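Local coordinates for protein rutinosidase (Aspergillus niger, PDB 6I1A) that hydrolyses rutinosides to release rutinose as a secreted family 5 glycoside hydrolase, and is predicted to act as an exo-1,3-beta-glucanase, at residues 267-272 with 282-287; 272-277 with 308-313. All blocks are in the same frame, centred on the assembly; numbering follows the deposited sequence.

Contact 1 of 2, residues 267-272 with 282-287; sequences HYYYEH and EYILAD. With EDO (1,2-ethanediol), chain S; EDO (1,2-ethanediol), chain T.
Y269 and D287 meet tip to tip where the C-terminal end of strand 261-269 faces helix 280-290, the first strand and the helix of a beta-alpha-beta unit in the TIM barrel of this family 5 hydrolase. The two short axes run nearly antiparallel, at 153° and 9.6 Å apart. The Y269 side chain starts from a CB bond that already points at the helix, with CG anti to the carbonyl carbon and beside the backbone N (chi1 -52°). Y269 CD1 lies 3.7 Å from Y283 CB, and CE1 also borders that methylene while approaching the D287 carboxylate. On the other ring branch CE2 approaches I284 CG1, and Y269 CZ lies 3.8 Å from I284 CG1. Y269 OH, at the tip, passes beside the helix backbone at I284 CA and donates to D287 OD2 at 2.6 Å, meeting it on the anti side, somewhat out of the carboxylate plane.

The same aspartate stacks on H267: D287 CB sits over the ring centre, a CH-pi contact of 3.8 Å to the centroid, with the carboxylate 24° from parallel to the imidazole. The H267 ring also meets W328 of helix 317-331, which Y269 and I284 touch too. D287 OD1 is paired with K291 in a salt bridge, so both carboxylate oxygens of this buried group have partners. C1 of the chain S ethanediol, probably from the crystallisation liquor, lies 3.4 Å above the Y283 ring centre. A water gives D287 OD2 its second bond: it donates to OD2 at 2.7 Å and to Y268 O at 2.8 Å.

Contact 2 of 2, residues 272-277 with 308-313; sequences HMDSSS and ATYNNT. With EDO (1,2-ethanediol), chain T.
S275 and Y310 join two loops that follow neighbouring strands of the TIM barrel. Three hydrogen bonds cross. Y310 N donates to S275 O at 3.0 Å. S277 N reaches N311 O at 3.3 Å, fairly straight, the donor lying above the carbonyl plane. T313 N donates to S277 OG at 2.9 Å. S277 OG stands anti to its own carbonyl carbon (chi1 -60°), where it receives T313 N. Within 308-313, the N312 amide grips A308 twice, OD1 accepting from A308 N and ND2 donating to A308 O.

Close non-bonded contacts fill in between. S276 CA lies 3.2 Å from Y310 O in a CA-H...O contact, A308 CB abuts the S276 carbonyl carbon, and M273 O comes within 3.1 Å of T309 CB. D274 and the Y310 ring lie side by side, pointing the same way, with their planes 33° apart; D274 OD1 approaches Y310 CE2 at 3.6 Å.

Two waters complete the seam. One donates to D274 OD1 and bonds to Y310 OH; the other joins S277 OG, 2.8 Å away, to N312 OD1. D274 OD2 forms a salt bridge to K246 of the second subunit.

The seam lies beyond strands 261-269 and 299-308: M273, D274 and S275 rest on Y283 of helix 280-290, and S277 O accepts from N320 of helix 317-331.

Overall arrangement
Contacts 1 and 2 lie with their centres 9 Å apart, on the same side of the chain's centre. Along the chain their segments alternate, 267-272, 272-277, 282-287 and then 308-313, with H272 common to both. Contact 1 packs strand 261-269 on helix 280-290, about 17 Å from the chain centre; contact 2, farther out at about 23 Å, pairs the loop between these two elements with the loop after strand 299-308. Y269 couples them: its side chain faces the helix, while its carbonyl oxygen probably accepts hydrogen bonds from S275 OG and T309 OG1. Both contacts reach the second subunit, so these loops beyond the strand ends also contribute to the interface in the crystal assembly.

Contact 1 of 2, residues 267-272 with 282-287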
# COMPACT_ATOMS: atom_id res chain seq x y z
N HIS A 267 0.52 -10.81 -7.14
CA HIS A 267 0.95 -9.40 -7.34
C HIS A 267 0.40 -8.86 -8.65
O HIS A 267 0.80 -9.35 -9.73
CB HIS A 267 2.51 -9.32 -7.36
CG HIS A 267 3.14 -9.71 -6.07
ND1 HIS A 267 2.73 -9.21 -4.86
CD2 HIS A 267 4.14 -10.60 -5.84
CE1 HIS A 267 3.52 -9.75 -3.91
NE2 HIS A 267 4.37 -10.62 -4.48
N TYR A 268 -0.46 -7.86 -8.53
CA TYR A 268 -1.09 -7.19 -9.67
C TYR A 268 -0.91 -5.70 -9.57
O TYR A 268 -0.62 -5.14 -8.51
CB TYR A 268 -2.58 -7.58 -9.72
CG TYR A 268 -2.85 -9.00 -10.13
CD1 TYR A 268 -2.67 -9.39 -11.44
CD2 TYR A 268 -3.27 -9.96 -9.21
CE1 TYR A 268 -2.98 -10.67 -11.88
CE2 TYR A 268 -3.61 -11.23 -9.65
CZ TYR A 268 -3.45 -11.58 -10.97
OH TYR A 268 -3.88 -12.83 -11.41
N TYR A 269 -1.09 -5.06 -10.72
CA TYR A 269 -0.74 -3.62 -10.90
C TYR A 269 -1.81 -2.83 -11.61
O TYR A 269 -1.57 -1.66 -11.90
CB TYR A 269 0.59 -3.52 -11.64
CG TYR A 269 1.65 -4.35 -10.98
CD1 TYR A 269 2.34 -3.94 -9.85
CD2 TYR A 269 1.96 -5.59 -11.49
CE1 TYR A 269 3.24 -4.76 -9.19
CE2 TYR A 269 2.84 -6.43 -10.85
CZ TYR A 269 3.49 -6.04 -9.69
OH TYR A 269 4.35 -6.84 -9.01
N TYR A 270 -2.96 -3.42 -11.92
CA TYR A 270 -3.91 -2.88 -12.92
C TYR A 270 -4.90 -1.91 -12.29
O TYR A 270 -5.65 -1.24 -13.04
CB TYR A 270 -4.65 -4.00 -13.67
CG TYR A 270 -5.47 -4.92 -12.79
CD1 TYR A 270 -6.74 -4.58 -12.37
CD2 TYR A 270 -4.98 -6.14 -12.37
CE1 TYR A 270 -7.46 -5.41 -11.50
CE2 TYR A 270 -5.70 -6.99 -11.53
CZ TYR A 270 -6.95 -6.64 -11.12
OH TYR A 270 -7.69 -7.50 -10.29
N GLU A 271 -4.93 -1.79 -10.94
CA GLU A 271 -5.74 -0.71 -10.32
C GLU A 271 -5.07 -0.26 -9.02
O GLU A 271 -4.24 -0.97 -8.43
CB GLU A 271 -7.16 -1.18 -10.04
CG GLU A 271 -7.24 -2.35 -9.08
CD GLU A 271 -8.64 -2.97 -8.96
OE1 GLU A 271 -9.50 -2.71 -9.80
OE2 GLU A 271 -8.78 -3.84 -8.06
N HIS A 272 -5.53 0.91 -8.54
CA HIS A 272 -5.26 1.39 -7.16
C HIS A 272 -3.79 1.78 -6.91
O HIS A 272 -3.34 1.77 -5.77
CB HIS A 272 -5.71 0.34 -6.12
CG HIS A 272 -7.17 0.07 -6.21
ND1 HIS A 272 -7.73 -1.12 -5.76
CD2 HIS A 272 -8.20 0.86 -6.62
CE1 HIS A 272 -9.02 -1.06 -5.93
NE2 HIS A 272 -9.36 0.13 -6.44
N GLU A 282 9.68 -1.15 -11.47
CA GLU A 282 9.85 -0.57 -10.13
C GLU A 282 8.82 -1.15 -9.16
O GLU A 282 9.19 -1.50 -8.01
CB GLU A 282 9.75 0.95 -10.17
CG GLU A 282 10.85 1.59 -10.98
CD GLU A 282 10.56 3.05 -11.33
OE1 GLU A 282 9.80 3.69 -10.65
OE2 GLU A 282 11.01 3.46 -12.42
N TYR A 283 7.61 -1.28 -9.62
CA TYR A 283 6.51 -1.83 -8.77
C TYR A 283 6.74 -3.33 -8.55
O TYR A 283 6.50 -3.88 -7.44
CB TYR A 283 5.14 -1.57 -9.39
CG TYR A 283 4.64 -0.17 -9.15
CD1 TYR A 283 4.97 0.88 -9.98
CD2 TYR A 283 3.86 0.10 -8.05
CE1 TYR A 283 4.58 2.17 -9.71
CE2 TYR A 283 3.41 1.40 -7.80
CZ TYR A 283 3.74 2.43 -8.65
OH TYR A 283 3.37 3.74 -8.38
N ILE A 284 7.20 -4.04 -9.59
CA ILE A 284 7.54 -5.47 -9.46
C ILE A 284 8.65 -5.63 -8.42
O ILE A 284 8.58 -6.51 -7.52
CB ILE A 284 7.92 -6.03 -10.85
CG1 ILE A 284 6.67 -6.18 -11.72
CG2 ILE A 284 8.67 -7.35 -10.79
CD1 ILE A 284 6.96 -6.42 -13.20
N LEU A 285 9.73 -4.85 -8.57
CA LEU A 285 10.85 -4.97 -7.63
C LEU A 285 10.39 -4.61 -6.20
O LEU A 285 10.82 -5.29 -5.25
CB LEU A 285 12.02 -4.09 -8.08
CG LEU A 285 13.28 -4.15 -7.21
CD1 LEU A 285 13.82 -5.57 -7.16
CD2 LEU A 285 14.33 -3.20 -7.74
N ALA A 286 9.52 -3.63 -6.02
CA ALA A 286 9.01 -3.26 -4.69
C ALA A 286 8.29 -4.46 -4.04
O ALA A 286 8.52 -4.80 -2.85
CB ALA A 286 8.11 -2.04 -4.76
N ASP A 287 7.46 -5.14 -4.80
CA ASP A 287 6.75 -6.32 -4.29
C ASP A 287 7.76 -7.38 -3.89
O ASP A 287 7.63 -8.03 -2.85
CB ASP A 287 5.77 -6.85 -5.34
CG ASP A 287 4.51 -6.01 -5.50
OD1 ASP A 287 4.21 -5.18 -4.60
OD2 ASP A 287 3.82 -6.21 -6.50
C1 EDO S . 7.08 1.78 -7.15
O1 EDO S . 7.58 1.55 -5.84
C2 EDO S . 7.39 3.12 -7.65
O2 EDO S . 8.69 3.27 -8.10
C1 EDO T . -13.01 -0.13 -5.72
O1 EDO T . -11.99 -1.03 -6.27
C2 EDO T . -13.18 1.16 -6.42
O2 EDO T . -11.95 1.80 -6.75
O HOH W 1 1.25 -5.29 -6.40

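Contact 2 of 2, residues 272-277 with 308-313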
# COMPACT_ATOMS: atom_id res chain seq x y z
N HIS A 272 -5.53 0.91 -8.54
CA HIS A 272 -5.26 1.39 -7.16
C HIS A 272 -3.79 1.78 -6.91
O HIS A 272 -3.34 1.77 -5.77
CB HIS A 272 -5.71 0.34 -6.12
CG HIS A 272 -7.17 0.07 -6.21
ND1 HIS A 272 -7.73 -1.12 -5.76
CD2 HIS A 272 -8.20 0.86 -6.62
CE1 HIS A 272 -9.02 -1.06 -5.93
NE2 HIS A 272 -9.36 0.13 -6.44
N MET A 273 -3.07 2.16 -7.97
CA MET A 273 -1.70 2.64 -7.80
C MET A 273 -1.33 3.45 -9.05
O MET A 273 -1.96 3.34 -10.06
CB MET A 273 -0.71 1.49 -7.57
CG MET A 273 -0.62 0.57 -8.74
SD MET A 273 0.28 -0.97 -8.40
CE MET A 273 -0.95 -1.85 -7.45
N ASP A 274 -0.24 4.19 -8.92
CA ASP A 274 0.27 5.04 -10.02
C ASP A 274 1.24 4.25 -10.90
O ASP A 274 2.30 4.76 -11.36
CB ASP A 274 0.87 6.28 -9.40
CG ASP A 274 -0.17 7.19 -8.78
OD1 ASP A 274 -1.25 7.30 -9.40
OD2 ASP A 274 0.12 7.73 -7.73
N SER A 275 0.89 3.00 -11.21
CA SER A 275 1.69 2.19 -12.10
C SER A 275 1.47 2.55 -13.58
O SER A 275 0.34 2.90 -13.96
CB SER A 275 1.45 0.74 -11.87
OG SER A 275 0.10 0.44 -12.12
N SER A 276 2.52 2.40 -14.36
CA SER A 276 2.48 2.55 -15.82
C SER A 276 3.26 1.41 -16.46
O SER A 276 4.06 0.73 -15.79
CB SER A 276 3.08 3.89 -16.23
OG SER A 276 4.47 3.91 -15.91
N SER A 277 3.18 1.26 -17.79
CA SER A 277 4.09 0.30 -18.43
C SER A 277 5.56 0.70 -18.22
O SER A 277 6.42 -0.16 -18.05
CB SER A 277 3.80 0.06 -19.85
OG SER A 277 2.49 -0.46 -20.05
N ALA A 308 -0.78 -2.34 -16.23
CA ALA A 308 -0.67 -1.21 -15.29
C ALA A 308 -1.98 -0.43 -15.15
O ALA A 308 -2.93 -0.62 -15.91
CB ALA A 308 0.44 -0.31 -15.79
N THR A 309 -2.05 0.44 -14.14
CA THR A 309 -3.26 1.24 -13.89
C THR A 309 -3.39 2.33 -14.96
O THR A 309 -4.52 2.57 -15.44
CB THR A 309 -3.24 1.81 -12.48
OG1 THR A 309 -3.26 0.72 -11.53
CG2 THR A 309 -4.44 2.70 -12.24
N TYR A 310 -2.27 2.91 -15.35
CA TYR A 310 -2.27 4.00 -16.35
C TYR A 310 -1.27 3.69 -17.45
O TYR A 310 -0.32 2.94 -17.33
CB TYR A 310 -1.82 5.29 -15.65
CG TYR A 310 -2.66 5.74 -14.51
CD1 TYR A 310 -3.89 6.36 -14.72
CD2 TYR A 310 -2.35 5.46 -13.19
CE1 TYR A 310 -4.71 6.76 -13.68
CE2 TYR A 310 -3.15 5.87 -12.13
CZ TYR A 310 -4.36 6.50 -12.36
OH TYR A 310 -5.14 6.92 -11.30
N ASN A 311 -1.47 4.37 -18.60
CA ASN A 311 -0.44 4.45 -19.65
C ASN A 311 0.16 3.08 -19.95
O ASN A 311 1.38 2.91 -19.95
CB ASN A 311 0.70 5.41 -19.24
CG ASN A 311 0.22 6.83 -19.06
OD1 ASN A 311 -0.86 7.18 -19.51
ND2 ASN A 311 1.00 7.63 -18.36
N ASN A 312 -0.71 2.16 -20.31
CA ASN A 312 -0.27 0.87 -20.87
C ASN A 312 0.27 1.05 -22.27
O ASN A 312 -0.42 1.74 -23.09
CB ASN A 312 -1.37 -0.18 -20.85
CG ASN A 312 -1.66 -0.68 -19.43
OD1 ASN A 312 -0.91 -1.54 -18.95
ND2 ASN A 312 -2.70 -0.15 -18.79
N THR A 313 1.39 0.45 -22.52
CA THR A 313 1.95 0.41 -23.89
C THR A 313 2.25 -1.01 -24.29
O THR A 313 2.87 -1.82 -23.55
CB THR A 313 3.15 1.34 -24.00
OG1 THR A 313 4.27 0.80 -23.32
CG2 THR A 313 2.99 2.70 -23.36
C1 EDO T . -13.01 -0.13 -5.72
O1 EDO T . -11.99 -1.03 -6.27
C2 EDO T . -13.18 1.16 -6.42
O2 EDO T . -11.95 1.80 -6.75
O HOH W 2 -3.85 6.48 -8.74
O HOH W 3 1.51 -2.88 -19.18